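Local structure of periplasmic beta-glucosidase (Pseudomonas aeruginosa, 6R5T) at residues A[158-163]-A[171-176]; A[105-110]-A[154-159]; A[119-124]-A[216-221]. The protein probably hydrolyses terminal, non-reducing beta-D-glucosyl residues with release of beta-D-glucose, as a periplasmic glycoside hydrolase of family 3. The protein carries 1 engineered substitution. All coordinates share one frame; numbering follows the deposited sequence. Where two conformers were deposited one is given.

Contact 1. Residues A[158-163]-A[171-176]; sequences RAYQGS and IMAAVK. With BGC (beta-D-glucopyranose), chain C.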
ATOM      1  N   ARG A 158       8.017 -30.018  10.369  1.00 16.11           N
ATOM      2  CA  ARG A 158       8.095 -31.495  10.523  1.00 16.60           C
ATOM      3  C   ARG A 158       9.408 -32.028   9.996  1.00 16.89           C
ATOM      4  O   ARG A 158      10.011 -32.966  10.629  1.00 18.44           O
ATOM      5  CB  ARG A 158       6.869 -32.142   9.906  1.00 18.84           C
ATOM      6  CG  ARG A 158       5.588 -31.851  10.674  1.00 24.72           C
ATOM      7  CD  ARG A 158       4.427 -32.682  10.160  1.00 29.76           C
ATOM      8  NE  ARG A 158       4.062 -32.330   8.804  1.00 39.43           N
ATOM      9  CZ  ARG A 158       3.161 -31.408   8.435  1.00 40.29           C
ATOM     10  NH1 ARG A 158       2.471 -30.704   9.322  1.00 44.56           N
ATOM     11  NH2 ARG A 158       2.963 -31.206   7.147  1.00 41.68           N
ATOM     12  N   ALA A 159       9.894 -31.503   8.872  1.00 15.48           N
ATOM     13  CA  ALA A 159      11.140 -31.982   8.261  1.00 14.75           C
ATOM     14  C   ALA A 159      12.337 -31.640   9.137  1.00 15.89           C
ATOM     15  O   ALA A 159      13.264 -32.472   9.266  1.00 17.16           O
ATOM     16  CB  ALA A 159      11.240 -31.438   6.866  1.00 17.23           C
ATOM     17  N   TYR A 160      12.361 -30.450   9.724  1.00 15.66           N
ATOM     18  CA  TYR A 160      13.476 -30.048  10.605  1.00 15.73           C
ATOM     19  C   TYR A 160      13.482 -30.908  11.858  1.00 15.67           C
ATOM     20  O   TYR A 160      14.567 -31.385  12.261  1.00 17.69           O
ATOM     21  CB  TYR A 160      13.366 -28.577  11.019  1.00 14.63           C
ATOM     22  CG  TYR A 160      13.686 -27.525   9.974  1.00 16.59           C
ATOM     23  CD1 TYR A 160      14.686 -27.667   9.038  1.00 16.99           C
ATOM     24  CD2 TYR A 160      13.066 -26.288  10.025  1.00 19.24           C
ATOM     25  CE1 TYR A 160      15.057 -26.658   8.172  1.00 17.70           C
ATOM     26  CE2 TYR A 160      13.392 -25.271   9.129  1.00 19.89           C
ATOM     27  CZ  TYR A 160      14.419 -25.437   8.230  1.00 18.57           C
ATOM     28  OH  TYR A 160      14.792 -24.440   7.371  1.00 19.02           O
ATOM     29  N   GLN A 161      12.318 -31.090  12.478  1.00 16.46           N
ATOM     30  CA  GLN A 161      12.255 -31.628  13.872  1.00 16.63           C
ATOM     31  C   GLN A 161      12.192 -33.157  13.877  1.00 20.02           C
ATOM     32  O   GLN A 161      12.494 -33.756  14.944  1.00 19.74           O
ATOM     33  CB  GLN A 161      11.092 -30.999  14.621  1.00 16.36           C
ATOM     34  CG  GLN A 161      11.210 -29.479  14.692  1.00 17.11           C
ATOM     35  CD  GLN A 161      10.351 -28.818  15.745  1.00 15.34           C
ATOM     36  OE1 GLN A 161      10.649 -27.700  16.202  1.00 15.82           O
ATOM     37  NE2 GLN A 161       9.249 -29.470  16.102  1.00 16.26           N
ATOM     38  N   GLY A 162      11.838 -33.763  12.750  1.00 20.10           N
ATOM     39  CA  GLY A 162      11.768 -35.243  12.648  1.00 22.28           C
ATOM     40  C   GLY A 162      10.745 -35.841  13.594  1.00 23.35           C
ATOM     41  O   GLY A 162       9.854 -35.152  14.114  1.00 26.13           O
ATOM     42  N   SER A 163      10.885 -37.134  13.884  1.00 29.19           N
ATOM     43  CA  SER A 163       9.974 -37.831  14.829  1.00 32.09           C
ATOM     44  C   SER A 163      10.419 -37.582  16.277  1.00 29.53           C
ATOM     45  O   SER A 163       9.598 -37.766  17.161  1.00 31.53           O
ATOM     46  CB  SER A 163       9.898 -39.323  14.555  1.00 32.17           C
ATOM     47  OG  SER A 163      11.192 -39.887  14.592  1.00 39.19           O
ATOM     48  N   ILE A 171      16.804 -30.687  14.260  1.00 15.79           N
ATOM     49  CA  ILE A 171      16.971 -29.349  14.864  1.00 15.57           C
ATOM     50  C   ILE A 171      15.580 -28.853  15.215  1.00 14.61           C
ATOM     51  O   ILE A 171      14.563 -29.224  14.551  1.00 15.63           O
ATOM     52  CB  ILE A 171      17.718 -28.352  13.972  1.00 14.91           C
ATOM     53  CG1 ILE A 171      16.912 -28.027  12.694  1.00 16.06           C
ATOM     54  CG2 ILE A 171      19.120 -28.854  13.682  1.00 16.96           C
ATOM     55  CD1 ILE A 171      17.598 -27.075  11.752  1.00 16.28           C
ATOM     56  N   MET A 172      15.514 -27.937  16.161  1.00 13.77           N
ATOM     57  CA  MET A 172      14.248 -27.276  16.514  1.00 13.07           C
ATOM     58  C   MET A 172      13.987 -26.135  15.524  1.00 13.20           C
ATOM     59  O   MET A 172      14.924 -25.437  15.121  1.00 13.98           O
ATOM     60  CB  MET A 172      14.321 -26.682  17.924  1.00 15.25           C
ATOM     61  CG  MET A 172      13.084 -25.963  18.316  1.00 15.42           C
ATOM     62  SD  MET A 172      13.057 -25.492  20.102  1.00 17.37           S
ATOM     63  CE  MET A 172      12.919 -27.123  20.831  1.00 17.47           C
ATOM     64  N   ALA A 173      12.737 -25.992  15.121  1.00 13.22           N
ATOM     65  CA  ALA A 173      12.293 -24.902  14.219  1.00 13.46           C
ATOM     66  C   ALA A 173      11.860 -23.739  15.131  1.00 13.85           C
ATOM     67  O   ALA A 173      11.044 -23.942  16.043  1.00 15.87           O
ATOM     68  CB  ALA A 173      11.134 -25.332  13.378  1.00 13.98           C
ATOM     69  N   ALA A 174      12.366 -22.551  14.879  1.00 13.42           N
ATOM     70  CA  ALA A 174      11.879 -21.293  15.449  1.00 13.69           C
ATOM     71  C   ALA A 174      11.193 -20.541  14.285  1.00 13.23           C
ATOM     72  O   ALA A 174      11.863 -19.864  13.549  1.00 13.71           O
ATOM     73  CB  ALA A 174      13.005 -20.497  16.075  1.00 15.33           C
ATOM     74  N   VAL A 175       9.892 -20.742  14.174  1.00 12.46           N
ATOM     75  CA  VAL A 175       9.068 -20.151  13.085  1.00 12.28           C
ATOM     76  C   VAL A 175       9.133 -18.626  13.237  1.00 12.69           C
ATOM     77  O   VAL A 175       9.125 -18.082  14.357  1.00 13.31           O
ATOM     78  CB  VAL A 175       7.637 -20.684  13.048  1.00 13.61           C
ATOM     79  CG1 VAL A 175       6.846 -20.419  14.314  1.00 13.05           C
ATOM     80  CG2 VAL A 175       6.912 -20.152  11.822  1.00 13.26           C
ATOM     81  N   LYS A 176       9.182 -17.936  12.094  1.00 12.04           N
ATOM     82  CA  LYS A 176       9.359 -16.448  12.126  1.00 12.64           C
ATOM     83  C   LYS A 176       8.569 -15.863  10.941  1.00 12.96           C
ATOM     84  O   LYS A 176       8.221 -16.607  10.026  1.00 11.89           O
ATOM     85  CB  LYS A 176      10.844 -16.102  12.073  1.00 12.31           C
ATOM     86  CG  LYS A 176      11.556 -16.369  10.759  1.00 13.51           C
ATOM     87  CD  LYS A 176      13.048 -16.188  10.858  1.00 14.37           C
ATOM     88  CE  LYS A 176      13.782 -16.290   9.559  1.00 16.43           C
ATOM     89  NZ  LYS A 176      15.243 -16.198   9.803  1.00 18.44           N
TER
HETATM   90  C2  BGC C   1      17.008 -13.652  11.799  1.00 24.31           C
HETATM   91  C3  BGC C   1      17.852 -12.940  12.875  1.00 26.51           C
HETATM   92  C4  BGC C   1      18.327 -11.610  12.229  1.00 26.68           C
HETATM   93  C5  BGC C   1      17.057 -10.808  11.891  1.00 26.59           C
HETATM   94  C6  BGC C   1      17.356  -9.498  11.195  1.00 26.36           C
HETATM   95  C1  BGC C   1      15.851 -12.737  11.381  1.00 23.39           C
HETATM   96  O1  BGC C   1      15.231 -13.418  10.335  1.00 21.73           O
HETATM   97  O2  BGC C   1      16.457 -14.896  12.215  1.00 23.90           O
HETATM   98  O3  BGC C   1      19.003 -13.755  13.175  1.00 27.70           O
HETATM   99  O4  BGC C   1      19.111 -10.907  13.206  1.00 27.37           O
HETATM  100  O5  BGC C   1      16.353 -11.493  10.899  1.00 23.06           O
HETATM  101  O6  BGC C   1      16.135  -8.792  10.945  1.00 24.20           O

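Contact 2. Residues A[105-110]-A[154-159]; sequences RSARIS and GVMVRA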
ATOM      1  N   ARG A 105      12.464 -32.221   1.544  1.00 16.88           N
ATOM      2  CA  ARG A 105      13.833 -32.730   1.331  1.00 17.76           C
ATOM      3  C   ARG A 105      14.844 -31.630   1.628  1.00 17.04           C
ATOM      4  O   ARG A 105      15.883 -31.883   2.232  1.00 17.57           O
ATOM      5  CB  ARG A 105      13.936 -33.268  -0.083  1.00 17.34           C
ATOM      6  CG  ARG A 105      15.282 -33.888  -0.383  1.00 17.69           C
ATOM      7  CD  ARG A 105      15.227 -34.496  -1.760  1.00 20.16           C
ATOM      8  NE  ARG A 105      16.442 -35.205  -2.094  1.00 23.56           N
ATOM      9  CZ  ARG A 105      16.790 -35.554  -3.321  1.00 23.25           C
ATOM     10  NH1 ARG A 105      15.998 -35.243  -4.340  1.00 23.77           N
ATOM     11  NH2 ARG A 105      17.917 -36.218  -3.498  1.00 25.49           N
ATOM     12  N   SER A 106      14.565 -30.411   1.191  1.00 16.78           N
ATOM     13  CA  SER A 106      15.509 -29.289   1.390  1.00 16.34           C
ATOM     14  C   SER A 106      15.667 -29.067   2.898  1.00 15.46           C
ATOM     15  O   SER A 106      16.803 -28.865   3.353  1.00 16.46           O
ATOM     16  CB  SER A 106      15.075 -27.991   0.652  1.00 16.94           C
ATOM     17  OG  SER A 106      13.960 -27.400   1.277  1.00 20.35           O
ATOM     18  N   ALA A 107      14.564 -29.109   3.651  1.00 15.25           N
ATOM     19  CA  ALA A 107      14.592 -28.839   5.103  1.00 15.56           C
ATOM     20  C   ALA A 107      15.313 -29.989   5.824  1.00 15.91           C
ATOM     21  O   ALA A 107      16.084 -29.751   6.757  1.00 15.41           O
ATOM     22  CB  ALA A 107      13.186 -28.694   5.629  1.00 15.88           C
ATOM     23  N   ARG A 108      15.020 -31.201   5.420  1.00 16.86           N
ATOM     24  CA  ARG A 108      15.630 -32.410   6.062  1.00 17.38           C
ATOM     25  C   ARG A 108      17.142 -32.351   5.898  1.00 16.89           C
ATOM     26  O   ARG A 108      17.886 -32.545   6.892  1.00 16.42           O
ATOM     27  CB  ARG A 108      15.080 -33.703   5.469  1.00 18.12           C
ATOM     28  CG  ARG A 108      15.692 -34.959   6.095  1.00 19.38           C
ATOM     29  CD  ARG A 108      14.917 -35.448   7.317  1.00 20.94           C
ATOM     30  NE  ARG A 108      14.892 -34.582   8.495  1.00 20.96           N
ATOM     31  CZ  ARG A 108      15.877 -34.414   9.394  1.00 25.08           C
ATOM     32  NH1 ARG A 108      17.042 -35.061   9.295  1.00 24.96           N
ATOM     33  NH2 ARG A 108      15.672 -33.609  10.426  1.00 20.71           N
ATOM     34  N   ILE A 109      17.618 -32.129   4.688  1.00 15.66           N
ATOM     35  CA  ILE A 109      19.066 -32.060   4.430  1.00 16.93           C
ATOM     36  C   ILE A 109      19.647 -30.878   5.187  1.00 17.04           C
ATOM     37  O   ILE A 109      20.778 -30.965   5.728  1.00 16.48           O
ATOM     38  CB  ILE A 109      19.342 -31.970   2.922  1.00 16.99           C
ATOM     39  CG1 ILE A 109      18.911 -33.259   2.224  1.00 19.95           C
ATOM     40  CG2 ILE A 109      20.765 -31.580   2.644  1.00 17.56           C
ATOM     41  CD1 ILE A 109      19.753 -34.448   2.539  1.00 24.96           C
ATOM     42  N   SER A 110      18.956 -29.741   5.208  1.00 16.09           N
ATOM     43  CA  SER A 110      19.459 -28.568   5.961  1.00 16.20           C
ATOM     44  C   SER A 110      19.667 -28.966   7.440  1.00 14.91           C
ATOM     45  O   SER A 110      20.641 -28.611   8.047  1.00 16.63           O
ATOM     46  CB  SER A 110      18.458 -27.417   5.901  1.00 18.58           C
ATOM     47  OG  SER A 110      18.319 -26.911   4.575  1.00 22.29           O
ATOM     48  N   GLY A 154       4.062 -25.988   7.825  1.00 14.96           N
ATOM     49  CA  GLY A 154       3.972 -27.251   8.579  1.00 15.03           C
ATOM     50  C   GLY A 154       4.975 -28.268   8.053  1.00 15.77           C
ATOM     51  O   GLY A 154       5.650 -28.937   8.841  1.00 15.86           O
ATOM     52  N   VAL A 155       5.135 -28.379   6.750  1.00 14.43           N
ATOM     53  CA  VAL A 155       6.118 -29.324   6.144  1.00 15.55           C
ATOM     54  C   VAL A 155       7.543 -29.031   6.609  1.00 14.49           C
ATOM     55  O   VAL A 155       8.296 -29.943   6.986  1.00 15.40           O
ATOM     56  CB  VAL A 155       6.015 -29.251   4.604  1.00 15.94           C
ATOM     57  CG1 VAL A 155       7.183 -29.914   3.933  1.00 17.01           C
ATOM     58  CG2 VAL A 155       4.713 -29.844   4.143  1.00 19.88           C
ATOM     59  N   MET A 156       7.944 -27.773   6.612  1.00 13.76           N
ATOM     60  CA  MET A 156       9.285 -27.358   7.010  1.00 15.27           C
ATOM     61  C   MET A 156       9.502 -27.714   8.486  1.00 13.92           C
ATOM     62  O   MET A 156      10.540 -28.285   8.809  1.00 13.23           O
ATOM     63  CB  MET A 156       9.442 -25.847   6.872  1.00 15.57           C
ATOM     64  CG  MET A 156       9.453 -25.340   5.421  1.00 18.02           C
ATOM     65  SD  MET A 156      10.985 -25.657   4.572  1.00 19.59           S
ATOM     66  CE  MET A 156      12.203 -24.762   5.525  1.00 22.32           C
ATOM     67  N   VAL A 157       8.553 -27.387   9.330  1.00 13.96           N
ATOM     68  CA  VAL A 157       8.706 -27.714  10.772  1.00 14.38           C
ATOM     69  C   VAL A 157       8.882 -29.226  10.967  1.00 15.39           C
ATOM     70  O   VAL A 157       9.792 -29.657  11.692  1.00 15.86           O
ATOM     71  CB  VAL A 157       7.518 -27.195  11.562  1.00 13.55           C
ATOM     72  CG1 VAL A 157       7.519 -27.719  12.978  1.00 14.86           C
ATOM     73  CG2 VAL A 157       7.530 -25.670  11.556  1.00 15.13           C
ATOM     74  N   ARG A 158       8.017 -30.018  10.369  1.00 16.11           N
ATOM     75  CA  ARG A 158       8.095 -31.495  10.523  1.00 16.60           C
ATOM     76  C   ARG A 158       9.408 -32.028   9.996  1.00 16.89           C
ATOM     77  O   ARG A 158      10.011 -32.966  10.629  1.00 18.44           O
ATOM     78  CB  ARG A 158       6.869 -32.142   9.906  1.00 18.84           C
ATOM     79  CG  ARG A 158       5.588 -31.851  10.674  1.00 24.72           C
ATOM     80  CD  ARG A 158       4.427 -32.682  10.160  1.00 29.76           C
ATOM     81  NE  ARG A 158       4.062 -32.330   8.804  1.00 39.43           N
ATOM     82  CZ  ARG A 158       3.161 -31.408   8.435  1.00 40.29           C
ATOM     83  NH1 ARG A 158       2.471 -30.704   9.322  1.00 44.56           N
ATOM     84  NH2 ARG A 158       2.963 -31.206   7.147  1.00 41.68           N
ATOM     85  N   ALA A 159       9.894 -31.503   8.872  1.00 15.48           N
ATOM     86  CA  ALA A 159      11.140 -31.982   8.261  1.00 14.75           C
ATOM     87  C   ALA A 159      12.337 -31.640   9.137  1.00 15.89           C
ATOM     88  O   ALA A 159      13.264 -32.472   9.266  1.00 17.16           O
ATOM     89  CB  ALA A 159      11.240 -31.438   6.866  1.00 17.23           C
TER

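Contact 3. Residues A[119-124]-A[216-221]; sequences LDMSFS and AGAVMV. With BGC (beta-D-glucopyranose), chain C.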
ATOM      1  N   LEU A 119      24.714 -27.665  15.514  1.00 15.51           N
ATOM      2  CA  LEU A 119      23.551 -26.783  15.782  1.00 15.66           C
ATOM      3  C   LEU A 119      22.309 -27.534  16.251  1.00 15.27           C
ATOM      4  O   LEU A 119      21.994 -28.618  15.763  1.00 16.28           O
ATOM      5  CB  LEU A 119      23.242 -26.006  14.492  1.00 15.47           C
ATOM      6  CG  LEU A 119      24.319 -24.980  14.162  1.00 15.31           C
ATOM      7  CD1 LEU A 119      24.244 -24.607  12.676  1.00 18.07           C
ATOM      8  CD2 LEU A 119      24.253 -23.750  15.076  1.00 15.60           C
ATOM      9  N   ASP A 120      21.528 -26.902  17.144  1.00 13.74           N
ATOM     10  CA  ASP A 120      20.303 -27.467  17.715  1.00 14.54           C
ATOM     11  C   ASP A 120      19.047 -26.802  17.150  1.00 14.87           C
ATOM     12  O   ASP A 120      17.972 -27.334  17.365  1.00 15.98           O
ATOM     13  CB  ASP A 120      20.230 -27.222  19.219  1.00 15.87           C
ATOM     14  CG  ASP A 120      21.439 -27.682  20.003  1.00 17.75           C
ATOM     15  OD1 ASP A 120      21.710 -28.916  19.944  1.00 18.62           O
ATOM     16  OD2 ASP A 120      22.170 -26.824  20.537  1.00 18.36           O
ATOM     17  N   MET A 121      19.176 -25.615  16.550  1.00 14.87           N
ATOM     18  CA  MET A 121      17.988 -24.784  16.240  1.00 14.96           C
ATOM     19  C   MET A 121      18.262 -23.933  14.995  1.00 13.96           C
ATOM     20  O   MET A 121      19.360 -23.410  14.823  1.00 14.65           O
ATOM     21  CB  MET A 121      17.630 -23.887  17.415  1.00 14.89           C
ATOM     22  CG  MET A 121      16.472 -22.936  17.087  1.00 16.21           C
ATOM     23  SD  MET A 121      16.147 -21.740  18.422  1.00 17.42           S
ATOM     24  CE  MET A 121      15.415 -22.822  19.623  1.00 19.16           C
ATOM     25  N   SER A 122      17.247 -23.822  14.157  1.00 12.94           N
ATOM     26  CA  SER A 122      17.255 -22.813  13.083  1.00 14.64           C
ATOM     27  C   SER A 122      16.166 -21.778  13.334  1.00 13.00           C
ATOM     28  O   SER A 122      15.039 -22.138  13.664  1.00 13.72           O
ATOM     29  CB  SER A 122      17.079 -23.435  11.727  1.00 15.77           C
ATOM     30  OG  SER A 122      17.153 -22.393  10.729  1.00 16.55           O
ATOM     31  N   PHE A 123      16.505 -20.536  13.005  1.00 15.20           N
ATOM     32  CA  PHE A 123      15.487 -19.465  12.911  1.00 13.63           C
ATOM     33  C   PHE A 123      14.829 -19.592  11.534  1.00 14.15           C
ATOM     34  O   PHE A 123      15.187 -18.861  10.607  1.00 15.67           O
ATOM     35  CB  PHE A 123      16.172 -18.132  13.115  1.00 16.21           C
ATOM     36  CG  PHE A 123      16.900 -17.984  14.430  1.00 18.01           C
ATOM     37  CD1 PHE A 123      16.324 -18.359  15.626  1.00 17.82           C
ATOM     38  CD2 PHE A 123      18.155 -17.433  14.448  1.00 18.13           C
ATOM     39  CE1 PHE A 123      17.037 -18.192  16.809  1.00 17.02           C
ATOM     40  CE2 PHE A 123      18.859 -17.278  15.622  1.00 18.31           C
ATOM     41  CZ  PHE A 123      18.277 -17.644  16.792  1.00 16.34           C
ATOM     42  N   SER A 124      13.936 -20.530  11.419  1.00 15.03           N
ATOM     43  CA  SER A 124      13.297 -20.978  10.152  0.65 14.68           C
ATOM     44  C   SER A 124      12.164 -21.907  10.560  1.00 15.10           C
ATOM     45  O   SER A 124      12.269 -22.527  11.609  1.00 15.33           O
ATOM     46  CB  SER A 124      14.330 -21.675   9.287  0.65 15.74           C
ATOM     47  OG  SER A 124      13.853 -22.105   8.000  0.65 16.99           O
ATOM     48  N   ALA A 216       6.177 -26.829  16.207  1.00 15.08           N
ATOM     49  CA  ALA A 216       7.390 -25.995  16.269  1.00 15.76           C
ATOM     50  C   ALA A 216       7.753 -25.748  17.741  1.00 14.45           C
ATOM     51  O   ALA A 216       6.863 -25.366  18.528  1.00 14.51           O
ATOM     52  CB  ALA A 216       7.159 -24.682  15.564  1.00 15.79           C
ATOM     53  N   GLY A 217       9.038 -25.880  18.078  1.00 15.72           N
ATOM     54  CA  GLY A 217       9.501 -25.670  19.466  1.00 15.93           C
ATOM     55  C   GLY A 217       9.653 -24.208  19.818  1.00 15.48           C
ATOM     56  O   GLY A 217       9.634 -23.876  21.035  1.00 16.13           O
ATOM     57  N   ALA A 218       9.769 -23.325  18.830  1.00 14.23           N
ATOM     58  CA  ALA A 218      10.035 -21.912  19.141  1.00 12.44           C
ATOM     59  C   ALA A 218       9.349 -20.990  18.133  1.00 12.25           C
ATOM     60  O   ALA A 218       9.004 -21.413  17.038  1.00 14.19           O
ATOM     61  CB  ALA A 218      11.502 -21.645  19.204  1.00 13.94           C
ATOM     62  N   VAL A 219       9.115 -19.772  18.598  1.00 13.23           N
ATOM     63  CA  VAL A 219       8.573 -18.696  17.740  1.00 14.28           C
ATOM     64  C   VAL A 219       9.480 -17.465  17.869  1.00 15.56           C
ATOM     65  O   VAL A 219       9.751 -17.025  18.992  1.00 15.35           O
ATOM     66  CB  VAL A 219       7.131 -18.367  18.153  1.00 14.65           C
ATOM     67  CG1 VAL A 219       6.658 -17.080  17.439  1.00 15.22           C
ATOM     68  CG2 VAL A 219       6.215 -19.520  17.927  1.00 15.55           C
ATOM     69  N   MET A 220       9.948 -16.911  16.743  1.00 14.53           N
ATOM     70  CA  MET A 220      10.745 -15.674  16.729  1.00 14.92           C
ATOM     71  C   MET A 220       9.798 -14.501  16.450  1.00 15.01           C
ATOM     72  O   MET A 220       9.076 -14.533  15.450  1.00 13.33           O
ATOM     73  CB  MET A 220      11.878 -15.707  15.706  1.00 16.78           C
ATOM     74  CG  MET A 220      12.630 -14.438  15.779  1.00 20.88           C
ATOM     75  SD  MET A 220      14.019 -14.406  14.648  1.00 27.30           S
ATOM     76  CE  MET A 220      15.246 -15.056  15.789  1.00 28.48           C
ATOM     77  N   VAL A 221       9.783 -13.552  17.361  1.00 13.87           N
ATOM     78  CA  VAL A 221       8.886 -12.376  17.326  1.00 14.58           C
ATOM     79  C   VAL A 221       9.418 -11.365  16.308  1.00 15.22           C
ATOM     80  O   VAL A 221      10.621 -11.211  16.159  1.00 15.19           O
ATOM     81  CB  VAL A 221       8.700 -11.828  18.743  1.00 15.67           C
ATOM     82  CG1 VAL A 221       7.755 -10.650  18.719  1.00 14.97           C
ATOM     83  CG2 VAL A 221       8.189 -12.953  19.650  1.00 15.76           C
TER
HETATM   84  C2  BGC C   1      17.008 -13.652  11.799  1.00 24.31           C
HETATM   85  C3  BGC C   1      17.852 -12.940  12.875  1.00 26.51           C
HETATM   86  C4  BGC C   1      18.327 -11.610  12.229  1.00 26.68           C
HETATM   87  C5  BGC C   1      17.057 -10.808  11.891  1.00 26.59           C
HETATM   88  C6  BGC C   1      17.356  -9.498  11.195  1.00 26.36           C
HETATM   89  C1  BGC C   1      15.851 -12.737  11.381  1.00 23.39           C
HETATM   90  O1  BGC C   1      15.231 -13.418  10.335  1.00 21.73           O
HETATM   91  O2  BGC C   1      16.457 -14.896  12.215  1.00 23.90           O
HETATM   92  O3  BGC C   1      19.003 -13.755  13.175  1.00 27.70           O
HETATM   93  O4  BGC C   1      19.111 -10.907  13.206  1.00 27.37           O
HETATM   94  O5  BGC C   1      16.353 -11.493  10.899  1.00 23.06           O
HETATM   95  O6  BGC C   1      16.135  -8.792  10.945  1.00 24.20           O

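Contact 1. Residues A[158-163]-A[171-176]
Gln161, the last helical residue of 158-163, lays its side chain along the backbone of Ile171, Met172 and Ala173. Its CB lies 3.9 Å from Ile171 O, and CG comes nearer to that same oxygen, at 3.4 Å. Beyond CG the chain runs on extended (chi2 -162°), which carries the amide past Ile171. OE1 then accepts a nearly straight hydrogen bond from Ala173 N (2.9 Å), with the donor in the carbonyl plane and on a lone pair. The aliphatic part of Met172 packs against this oxygen too, its CG 3.7 Å from OE1. Gly217 N is a second donor to OE1, while NE2 bonds Gly215 O. Both ends of the buried amide are thus satisfied, and its rotation is set.

One residue earlier, Tyr160 O accepts a hydrogen bond from Ile171 N at 3.1 Å, although here the donor stands above the carbonyl plane and not on a lone pair. Tyr160 CB rests 4.0 Å from Ile171 CG1. The ring turns an edge to Ala173, CD2 and Ala173 CB being 4.0 Å apart, and its hydroxyl is hydrogen-bonded to Ser124. At the far end of the strand segment, the extended Lys176 places NZ 2.8 Å from O1 of the bound glucose, a hydrogen bond, with a second one to O2. Strand 121-122, helix 146-161 and the parallel strand 172-178 make a beta-alpha-beta crossover, the repeating element of the TIM barrel that carries this sugar pocket.

Contact 2. Residues A[105-110]-A[154-159]
Ala159 O is gripped by two nitrogens of Arg108, which meets it side-on through NE and one terminal nitrogen. Arg108 NE donates to Ala159 O at 2.8 Å and Arg108 NH2 to the same oxygen at 2.9 Å. That oxygen lies in the guanidinium plane, at its edge, and both donors lie in the carbonyl plane. Sharing one acceptor bends each bond, the N-H...O angle at NE being 148°. Two bends in the arginine chain, at chi2 (89°) and chi3, fold the guanidinium back toward the neighbouring helix. NH1 bonds Asp169 O, in the connection that follows helix 146-161, so the group is held from more than one side and its plane is fixed.

Beside this polar grip the helices touch through small apolar groups. Ala107 CB meets Ala159 CB at 3.6 Å, a close approach that two alanines permit. Met156, bent at both chi2 and chi3, brings its thioether against the same methyl, with SD 3.9 Å from Ala107 CB and its own CE touching that carbon more loosely. Farther along helix 100-116, Ser110 OG donates to Ser106 O at 2.8 Å; this oxygen also accepts from Ser110 N, and the two donors reach it from opposite faces of the carbonyl plane.

The helix segments run roughly parallel, with axes 8.3 Å apart at closest approach and a crossing angle of -30°; the contact joins helices 100-116 and 146-161 on the outside of the barrel. Because Ala159 lies in the last turn of helix 146-161, its carbonyl oxygen belongs to the negative end of the helix dipole; the positive guanidinium is therefore probably favoured electrostatically there, adding to the gain from its two hydrogen bonds.

Contact 3. Residues A[119-124]-A[216-221]
Met220 extends straight toward Phe123, with CG anti to the backbone N (chi1 -179°) and the chain still extended at chi2, before a bend at chi3 (-91°) swings its methyl over the aromatic ring. Phe123 CG lies beside its own backbone N, a rotamer that brings one ring face to this methyl. Met220 CE sits 3.6 Å from the centroid of the Phe123 ring and 17° off the normal, a CH-pi contact displaced toward the rim. Phe123 CD1 is the ring atom nearest Met220 CE, at 3.5 Å. Met220 SD lies obliquely, 5.0 Å from the Phe123 ring centroid, completing a Met-aromatic contact.

Both residues also meet the bound glucose. Its O2 is 3.5 Å from Met220 SD and 3.4 Å from Phe123 CB, and it approaches the phenyl ring obliquely. Met287 touches both side chains, so three residues of the sugar pocket pack together here.

Deeper along the segments, Met121 bends at chi3 to bring CE 4.1 Å from Ala218 CB. Strand 172-178 lies between strands 121-122 and 218-221 in the parallel barrel sheet, and the contact therefore passes over it through side chains alone. Phe123 is the centre of an inverse gamma turn, closed by a weak Ser124 N to Ser122 O bond, and its carbonyl oxygen accepts a hydrogen bond from Lys176 NZ. The interaction across the segments is thus apolar and dispersive. Phe123 and Met220 add van der Waals contact beside O2 of the glucose, while Lys176, Asp79, His177, Arg137 and Glu486 hold the sugar by hydrogen bonds.

The three contacts form one continuous patch of the TIM barrel, running from its outer helices to the sugar pocket. Contact 2 adjoins contact 1 on helix 146-161, their centres 7 Å apart, and Tyr160 CD1 packs 3.4 Å from Ala107 O. Contact 1 in turn borders contact 3 within the sheet: Val175 O and Met220 N, 2.8 Å apart, are probably hydrogen-bonded. Contacts 1 and 3 both reach the glucose, the first with the charged Lys176 and the second with Phe123 and Met220. Contact 2 stands farther back, the side chain of Met156 being about 13 Å from a bound glucose.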